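Local coordinates for protein maleylacetoacetate isomerase (Anaeromyxobacter dehalogenans, PDB 4IGJ) that probably isomerises maleylacetoacetate with the help of glutathione, as a zeta-class member of the glutathione transferase superfamily, at residues Y30-L41 and A226-P235. Sequence-based numbering, arbitrary orientation. Where two conformers were deposited one is given.
Sequences YWRSSSAWRVRL and AHPDRQPDAP. With SO4 (sulfate ion), chain C.
A bend at chi3 (-60°) folds the R40 side chain back along its own helix, so that its guanidinium meets the carbonyl of A226, while a chi1 of 68° tucks W31 CG between the two backbone branches and swings the indole against A234 and P235. Two nitrogens on one side of the R40 guanidinium, NE at 2.9 Å and NH2 at 3.0 Å, converge on A226 O, with the oxygen in the guanidinium plane. Arginine suits this place because its other N-H groups bond W31 O (NH2) and Y30 O (NH1) in the loop before its helix, and NH1 also bonds S29 OG at the end of strand 24-29. The flat group is sandwiched, W37 CA over one face and the nearly parallel amide of Q231 over the other; that amide is itself held by a straight bond from Q231 NE2 to H227 O.

In this glutathione transferase fold, the contact ties the first helix of the thioredoxin-like N-terminal domain to the loop following helix 221-226 of the all-helical C-terminal domain. The same first helix carries S35 and R38, both glutathione-binding residues, and its N-terminal S34 holds, through backbone N and OG, a sulfate, probably from the crystallisation liquor, that Q132 and Q135 also bind.

Prolines fit the two indoles well, being rigid and offering polarised C-H groups. P228 CD sits over the W37 six-membered ring, 3.2 Å from its centroid, and P235 CD covers the W31 five-membered ring from 3.5 Å, both CH-pi contacts. W37 also turns its edge to the H227 imidazole, planes at 66°, a T-shaped pair. A226 is small enough for its CB to pack against both R40 CB and L41 CD2, 3.5 Å from the latter. At the other end, D233 OD2 accepts a bond from W31 N at 2.9 Å, on the syn side but tilted from the carboxylate plane; the short aspartate lets the carboxylate reach this N-H, in the type I turn Y30-S33.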
ATOM      1  N   TYR A  30     -17.059  -8.029   2.919  1.00 11.02           N
ATOM      2  CA  TYR A  30     -17.325  -8.750   4.164  1.00  9.92           C
ATOM      3  C   TYR A  30     -17.488  -7.675   5.229  1.00  9.27           C
ATOM      4  O   TYR A  30     -16.730  -6.699   5.245  1.00 10.22           O
ATOM      5  CB  TYR A  30     -16.136  -9.662   4.481  1.00 12.27           C
ATOM      6  CG  TYR A  30     -16.189 -10.399   5.807  1.00 11.53           C
ATOM      7  CD1 TYR A  30     -17.178 -11.337   6.070  1.00 12.77           C
ATOM      8  CD2 TYR A  30     -15.213 -10.186   6.768  1.00 12.63           C
ATOM      9  CE1 TYR A  30     -17.213 -12.013   7.276  1.00 13.17           C
ATOM     10  CE2 TYR A  30     -15.234 -10.856   7.973  1.00 13.07           C
ATOM     11  CZ  TYR A  30     -16.234 -11.769   8.217  1.00 14.37           C
ATOM     12  OH  TYR A  30     -16.247 -12.434   9.423  1.00 17.57           O
ATOM     13  N   TRP A  31     -18.467  -7.830   6.124  1.00 10.95           N
ATOM     14  CA  TRP A  31     -18.822  -6.745   7.043  1.00 12.32           C
ATOM     15  C   TRP A  31     -17.615  -6.241   7.828  1.00 10.58           C
ATOM     16  O   TRP A  31     -17.456  -5.033   8.028  1.00 14.24           O
ATOM     17  CB  TRP A  31     -19.954  -7.177   7.998  1.00 12.43           C
ATOM     18  CG  TRP A  31     -19.532  -8.239   8.973  1.00 12.02           C
ATOM     19  CD1 TRP A  31     -19.351  -9.562   8.711  1.00 15.03           C
ATOM     20  CD2 TRP A  31     -19.228  -8.056  10.362  1.00 11.93           C
ATOM     21  NE1 TRP A  31     -18.954 -10.223   9.854  1.00 15.10           N
ATOM     22  CE2 TRP A  31     -18.856  -9.318  10.878  1.00 10.88           C
ATOM     23  CE3 TRP A  31     -19.228  -6.951  11.218  1.00 17.85           C
ATOM     24  CZ2 TRP A  31     -18.496  -9.508  12.215  1.00 12.82           C
ATOM     25  CZ3 TRP A  31     -18.878  -7.139  12.546  1.00 18.23           C
ATOM     26  CH2 TRP A  31     -18.513  -8.410  13.031  1.00 14.86           C
ATOM     27  N   ARG A  32     -16.735  -7.154   8.221  1.00 12.64           N
ATOM     28  CA  ARG A  32     -15.638  -6.783   9.106  1.00 13.51           C
ATOM     29  C   ARG A  32     -14.298  -6.548   8.410  1.00 17.31           C
ATOM     30  O   ARG A  32     -13.305  -6.229   9.069  1.00 18.90           O
ATOM     31  CB  ARG A  32     -15.468  -7.826  10.203  1.00 17.99           C
ATOM     32  CG  ARG A  32     -15.053  -7.217  11.516  1.00 22.92           C
ATOM     33  CD  ARG A  32     -14.923  -8.279  12.579  1.00 22.00           C
ATOM     34  NE  ARG A  32     -15.211  -7.739  13.899  1.00 31.03           N
ATOM     35  CZ  ARG A  32     -15.305  -8.483  14.993  1.00 32.96           C
ATOM     36  NH1 ARG A  32     -15.573  -7.919  16.163  1.00 37.92           N
ATOM     37  NH2 ARG A  32     -15.129  -9.792  14.912  1.00 27.28           N
ATOM     38  N   SER A  33     -14.265  -6.699   7.092  1.00 11.33           N
ATOM     39  CA  SER A  33     -13.021  -6.502   6.333  1.00 10.23           C
ATOM     40  C   SER A  33     -12.589  -5.036   6.327  1.00  9.21           C
ATOM     41  O   SER A  33     -13.323  -4.173   5.841  1.00 10.60           O
ATOM     42  CB  SER A  33     -13.219  -6.968   4.887  1.00 11.14           C
ATOM     43  OG  SER A  33     -12.191  -6.468   4.040  1.00 12.22           O
ATOM     44  N   SER A  34     -11.404  -4.737   6.857  0.72 10.18           N
ATOM     45  CA  SER A  34     -10.968  -3.342   6.886  0.72 11.39           C
ATOM     46  C   SER A  34     -10.694  -2.830   5.477  0.72 10.36           C
ATOM     47  O   SER A  34     -10.971  -1.671   5.169  0.72 10.69           O
ATOM     48  CB  SER A  34      -9.756  -3.136   7.807  0.72 15.56           C
ATOM     49  OG  SER A  34      -8.571  -3.658   7.242  0.72 12.80           O
ATOM     50  N   SER A  35     -10.178  -3.695   4.613  1.00  9.73           N
ATOM     51  CA  SER A  35      -9.929  -3.288   3.241  1.00 11.77           C
ATOM     52  C   SER A  35     -11.231  -2.934   2.524  1.00 10.68           C
ATOM     53  O   SER A  35     -11.292  -1.927   1.802  1.00 12.09           O
ATOM     54  CB  SER A  35      -9.140  -4.348   2.476  1.00 13.71           C
ATOM     55  OG  SER A  35      -8.807  -3.872   1.179  1.00 29.88           O
ATOM     56  N   ALA A  36     -12.276  -3.730   2.742  1.00  9.30           N
ATOM     57  CA  ALA A  36     -13.570  -3.449   2.125  1.00 10.27           C
ATOM     58  C   ALA A  36     -14.180  -2.189   2.715  1.00 10.37           C
ATOM     59  O   ALA A  36     -14.804  -1.404   2.002  1.00  9.43           O
ATOM     60  CB  ALA A  36     -14.527  -4.626   2.289  1.00 12.48           C
ATOM     61  N   TRP A  37     -13.991  -1.991   4.015  1.00  9.20           N
ATOM     62  CA  TRP A  37     -14.505  -0.809   4.689  1.00  7.70           C
ATOM     63  C   TRP A  37     -13.944   0.473   4.054  1.00  8.61           C
ATOM     64  O   TRP A  37     -14.678   1.441   3.873  1.00  8.93           O
ATOM     65  CB  TRP A  37     -14.169  -0.918   6.181  1.00  9.04           C
ATOM     66  CG  TRP A  37     -14.718   0.117   7.130  1.00  7.22           C
ATOM     67  CD1 TRP A  37     -15.383   1.281   6.840  1.00  7.40           C
ATOM     68  CD2 TRP A  37     -14.617   0.057   8.549  1.00  8.10           C
ATOM     69  NE1 TRP A  37     -15.694   1.942   8.004  1.00  8.88           N
ATOM     70  CE2 TRP A  37     -15.233   1.205   9.069  1.00  8.74           C
ATOM     71  CE3 TRP A  37     -14.057  -0.870   9.431  1.00  8.17           C
ATOM     72  CZ2 TRP A  37     -15.306   1.454  10.444  1.00  9.26           C
ATOM     73  CZ3 TRP A  37     -14.120  -0.627  10.776  1.00  8.82           C
ATOM     74  CH2 TRP A  37     -14.744   0.521  11.281  1.00  9.68           C
ATOM     75  N   ARG A  38     -12.652   0.478   3.709  1.00  7.86           N
ATOM     76  CA  ARG A  38     -12.050   1.640   3.050  1.00  8.42           C
ATOM     77  C   ARG A  38     -12.818   1.998   1.795  1.00  7.90           C
ATOM     78  O   ARG A  38     -13.083   3.178   1.536  1.00  6.99           O
ATOM     79  CB  ARG A  38     -10.596   1.373   2.663  1.00  7.43           C
ATOM     80  CG  ARG A  38      -9.690   0.960   3.822  1.00  6.21           C
ATOM     81  CD  ARG A  38      -8.511   0.205   3.264  1.00  7.89           C
ATOM     82  NE  ARG A  38      -7.586  -0.267   4.283  1.00  8.78           N
ATOM     83  CZ  ARG A  38      -6.553  -1.062   4.017  1.00  8.90           C
ATOM     84  NH1 ARG A  38      -6.340  -1.484   2.777  1.00  8.00           N
ATOM     85  NH2 ARG A  38      -5.746  -1.458   5.001  1.00  9.63           N
ATOM     86  N   VAL A  39     -13.168   0.981   1.013  1.00  7.89           N
ATOM     87  CA  VAL A  39     -13.899   1.203  -0.226  1.00  7.72           C
ATOM     88  C   VAL A  39     -15.334   1.667   0.043  1.00  7.96           C
ATOM     89  O   VAL A  39     -15.824   2.587  -0.621  1.00  8.82           O
ATOM     90  CB  VAL A  39     -13.822  -0.015  -1.160  1.00  7.95           C
ATOM     91  CG1 VAL A  39     -14.616   0.229  -2.438  1.00  9.61           C
ATOM     92  CG2 VAL A  39     -12.353  -0.302  -1.498  1.00  8.40           C
ATOM     93  N   ARG A  40     -15.980   1.079   1.046  1.00  8.37           N
ATOM     94  CA  ARG A  40     -17.312   1.529   1.451  1.00  8.75           C
ATOM     95  C   ARG A  40     -17.293   3.005   1.833  1.00  8.97           C
ATOM     96  O   ARG A  40     -18.232   3.741   1.534  1.00 10.41           O
ATOM     97  CB  ARG A  40     -17.846   0.688   2.615  1.00  9.02           C
ATOM     98  CG  ARG A  40     -18.030  -0.768   2.267  1.00  9.39           C
ATOM     99  CD  ARG A  40     -18.947  -1.471   3.267  1.00 10.73           C
ATOM    100  NE  ARG A  40     -18.449  -1.430   4.643  1.00  9.59           N
ATOM    101  CZ  ARG A  40     -17.816  -2.431   5.253  1.00 10.86           C
ATOM    102  NH1 ARG A  40     -17.565  -3.573   4.615  1.00 11.03           N
ATOM    103  NH2 ARG A  40     -17.427  -2.279   6.513  1.00 10.73           N
ATOM    104  N   LEU A  41     -16.224   3.442   2.492  1.00  8.38           N
ATOM    105  CA  LEU A  41     -16.079   4.849   2.842  1.00  8.64           C
ATOM    106  C   LEU A  41     -15.921   5.736   1.610  1.00  9.39           C
ATOM    107  O   LEU A  41     -16.554   6.789   1.519  1.00  9.63           O
ATOM    108  CB  LEU A  41     -14.914   5.044   3.812  1.00  7.64           C
ATOM    109  CG  LEU A  41     -15.266   4.610   5.236  1.00  7.62           C
ATOM    110  CD1 LEU A  41     -14.001   4.585   6.075  1.00  8.32           C
ATOM    111  CD2 LEU A  41     -16.287   5.568   5.823  1.00 10.22           C
ATOM    112  N   ALA A 226     -20.931   3.260   6.485  1.00 11.59           N
ATOM    113  CA  ALA A 226     -19.922   2.310   6.016  1.00 11.77           C
ATOM    114  C   ALA A 226     -19.392   1.380   7.112  1.00  9.92           C
ATOM    115  O   ALA A 226     -18.665   0.426   6.829  1.00 10.72           O
ATOM    116  CB  ALA A 226     -18.759   3.069   5.363  1.00 11.10           C
ATOM    117  N   HIS A 227     -19.750   1.681   8.356  1.00 10.92           N
ATOM    118  CA  HIS A 227     -19.307   0.917   9.516  1.00 11.61           C
ATOM    119  C   HIS A 227     -19.740  -0.544   9.426  1.00 12.90           C
ATOM    120  O   HIS A 227     -20.832  -0.844   8.945  1.00 11.69           O
ATOM    121  CB  HIS A 227     -19.887   1.542  10.776  1.00 13.11           C
ATOM    122  CG  HIS A 227     -19.253   1.054  12.037  1.00  9.66           C
ATOM    123  ND1 HIS A 227     -19.594  -0.143  12.627  1.00 11.63           N
ATOM    124  CD2 HIS A 227     -18.302   1.613  12.823  1.00 13.11           C
ATOM    125  CE1 HIS A 227     -18.876  -0.303  13.727  1.00 11.75           C
ATOM    126  NE2 HIS A 227     -18.081   0.743  13.864  1.00 13.58           N
ATOM    127  N   PRO A 228     -18.889  -1.464   9.900  1.00  9.49           N
ATOM    128  CA  PRO A 228     -19.235  -2.891   9.874  1.00 10.40           C
ATOM    129  C   PRO A 228     -20.617  -3.185  10.438  1.00 13.07           C
ATOM    130  O   PRO A 228     -21.318  -4.024   9.872  1.00 12.68           O
ATOM    131  CB  PRO A 228     -18.158  -3.521  10.764  1.00 10.46           C
ATOM    132  CG  PRO A 228     -16.955  -2.637  10.519  1.00 11.41           C
ATOM    133  CD  PRO A 228     -17.509  -1.237  10.370  1.00 11.20           C
ATOM    134  N   ASP A 229     -21.016  -2.500  11.505  1.00 11.19           N
ATOM    135  CA  ASP A 229     -22.266  -2.854  12.173  1.00 14.57           C
ATOM    136  C   ASP A 229     -23.500  -2.588  11.321  1.00 17.18           C
ATOM    137  O   ASP A 229     -24.573  -3.133  11.591  1.00 16.42           O
ATOM    138  CB  ASP A 229     -22.398  -2.100  13.494  1.00 12.90           C
ATOM    139  CG  ASP A 229     -21.386  -2.538  14.518  1.00 16.61           C
ATOM    140  OD1 ASP A 229     -20.731  -3.577  14.311  1.00 18.97           O
ATOM    141  OD2 ASP A 229     -21.239  -1.820  15.532  1.00 24.80           O
ATOM    142  N   ARG A 230     -23.368  -1.736  10.312  1.00 11.45           N
ATOM    143  CA  ARG A 230     -24.510  -1.399   9.464  1.00 11.88           C
ATOM    144  C   ARG A 230     -24.555  -2.203   8.171  1.00 12.01           C
ATOM    145  O   ARG A 230     -25.424  -1.984   7.333  1.00 16.56           O
ATOM    146  CB  ARG A 230     -24.502   0.091   9.126  1.00 14.31           C
ATOM    147  CG  ARG A 230     -24.529   0.990  10.339  1.00 20.30           C
ATOM    148  CD  ARG A 230     -25.867   0.973  11.062  1.00 33.13           C
ATOM    149  NE  ARG A 230     -26.921   1.687  10.341  1.00 30.46           N
ATOM    150  CZ  ARG A 230     -26.970   3.009  10.176  1.00 39.19           C
ATOM    151  NH1 ARG A 230     -26.008   3.788  10.655  1.00 34.34           N
ATOM    152  NH2 ARG A 230     -27.980   3.553   9.513  1.00 28.14           N
ATOM    153  N   GLN A 231     -23.632  -3.144   7.991  1.00 10.36           N
ATOM    154  CA  GLN A 231     -23.575  -3.875   6.729  1.00 11.33           C
ATOM    155  C   GLN A 231     -24.587  -5.018   6.720  1.00 13.14           C
ATOM    156  O   GLN A 231     -24.917  -5.553   7.780  1.00 13.01           O
ATOM    157  CB  GLN A 231     -22.159  -4.403   6.467  1.00 13.64           C
ATOM    158  CG  GLN A 231     -21.098  -3.302   6.388  1.00 10.54           C
ATOM    159  CD  GLN A 231     -21.578  -2.102   5.603  1.00 10.96           C
ATOM    160  OE1 GLN A 231     -21.919  -2.208   4.427  1.00 13.31           O
ATOM    161  NE2 GLN A 231     -21.617  -0.952   6.257  1.00 12.33           N
ATOM    162  N   PRO A 232     -25.084  -5.397   5.529  1.00 12.15           N
ATOM    163  CA  PRO A 232     -26.104  -6.456   5.444  1.00 12.16           C
ATOM    164  C   PRO A 232     -25.703  -7.775   6.100  1.00 12.67           C
ATOM    165  O   PRO A 232     -26.582  -8.465   6.635  1.00 14.06           O
ATOM    166  CB  PRO A 232     -26.281  -6.655   3.934  1.00 13.91           C
ATOM    167  CG  PRO A 232     -25.948  -5.333   3.342  1.00 13.89           C
ATOM    168  CD  PRO A 232     -24.854  -4.751   4.220  1.00 13.37           C
ATOM    169  N   ASP A 233     -24.420  -8.122   6.071  1.00 12.18           N
ATOM    170  CA  ASP A 233     -23.971  -9.407   6.601  1.00 12.11           C
ATOM    171  C   ASP A 233     -23.455  -9.338   8.042  1.00 10.33           C
ATOM    172  O   ASP A 233     -22.902 -10.312   8.538  1.00 12.25           O
ATOM    173  CB  ASP A 233     -22.918 -10.045   5.680  1.00 11.45           C
ATOM    174  CG  ASP A 233     -21.676  -9.167   5.492  1.00 11.72           C
ATOM    175  OD1 ASP A 233     -21.813  -7.929   5.373  1.00 12.09           O
ATOM    176  OD2 ASP A 233     -20.558  -9.717   5.441  1.00 13.26           O
ATOM    177  N   ALA A 234     -23.627  -8.203   8.716  1.00 10.91           N
ATOM    178  CA  ALA A 234     -23.158  -8.095  10.092  1.00 10.27           C
ATOM    179  C   ALA A 234     -23.970  -8.984  11.042  1.00 10.64           C
ATOM    180  O   ALA A 234     -25.200  -8.908  11.082  1.00 15.06           O
ATOM    181  CB  ALA A 234     -23.190  -6.649  10.572  1.00 15.20           C
ATOM    182  N   PRO A 235     -23.276  -9.825  11.818  1.00 10.89           N
ATOM    183  CA  PRO A 235     -23.946 -10.612  12.849  1.00 11.79           C
ATOM    184  C   PRO A 235     -24.215  -9.758  14.077  1.00 12.77           C
ATOM    185  O   PRO A 235     -23.592  -8.712  14.243  1.00 14.59           O
ATOM    186  CB  PRO A 235     -22.923 -11.708  13.189  1.00 14.35           C
ATOM    187  CG  PRO A 235     -21.728 -11.478  12.323  1.00 17.98           C
ATOM    188  CD  PRO A 235     -21.833 -10.093  11.775  1.00 11.65           C
TER
HETATM  189  S   SO4 C 301      -8.608  -7.135   8.519  1.00 18.79           S
HETATM  190  O1  SO4 C 301      -8.548  -7.444   9.936  1.00 32.06           O
HETATM  191  O2  SO4 C 301      -7.653  -6.072   8.223  1.00 21.01           O
HETATM  192  O3  SO4 C 301      -9.962  -6.712   8.204  1.00 27.78           O
HETATM  193  O4  SO4 C 301      -8.298  -8.329   7.751  1.00 27.77           O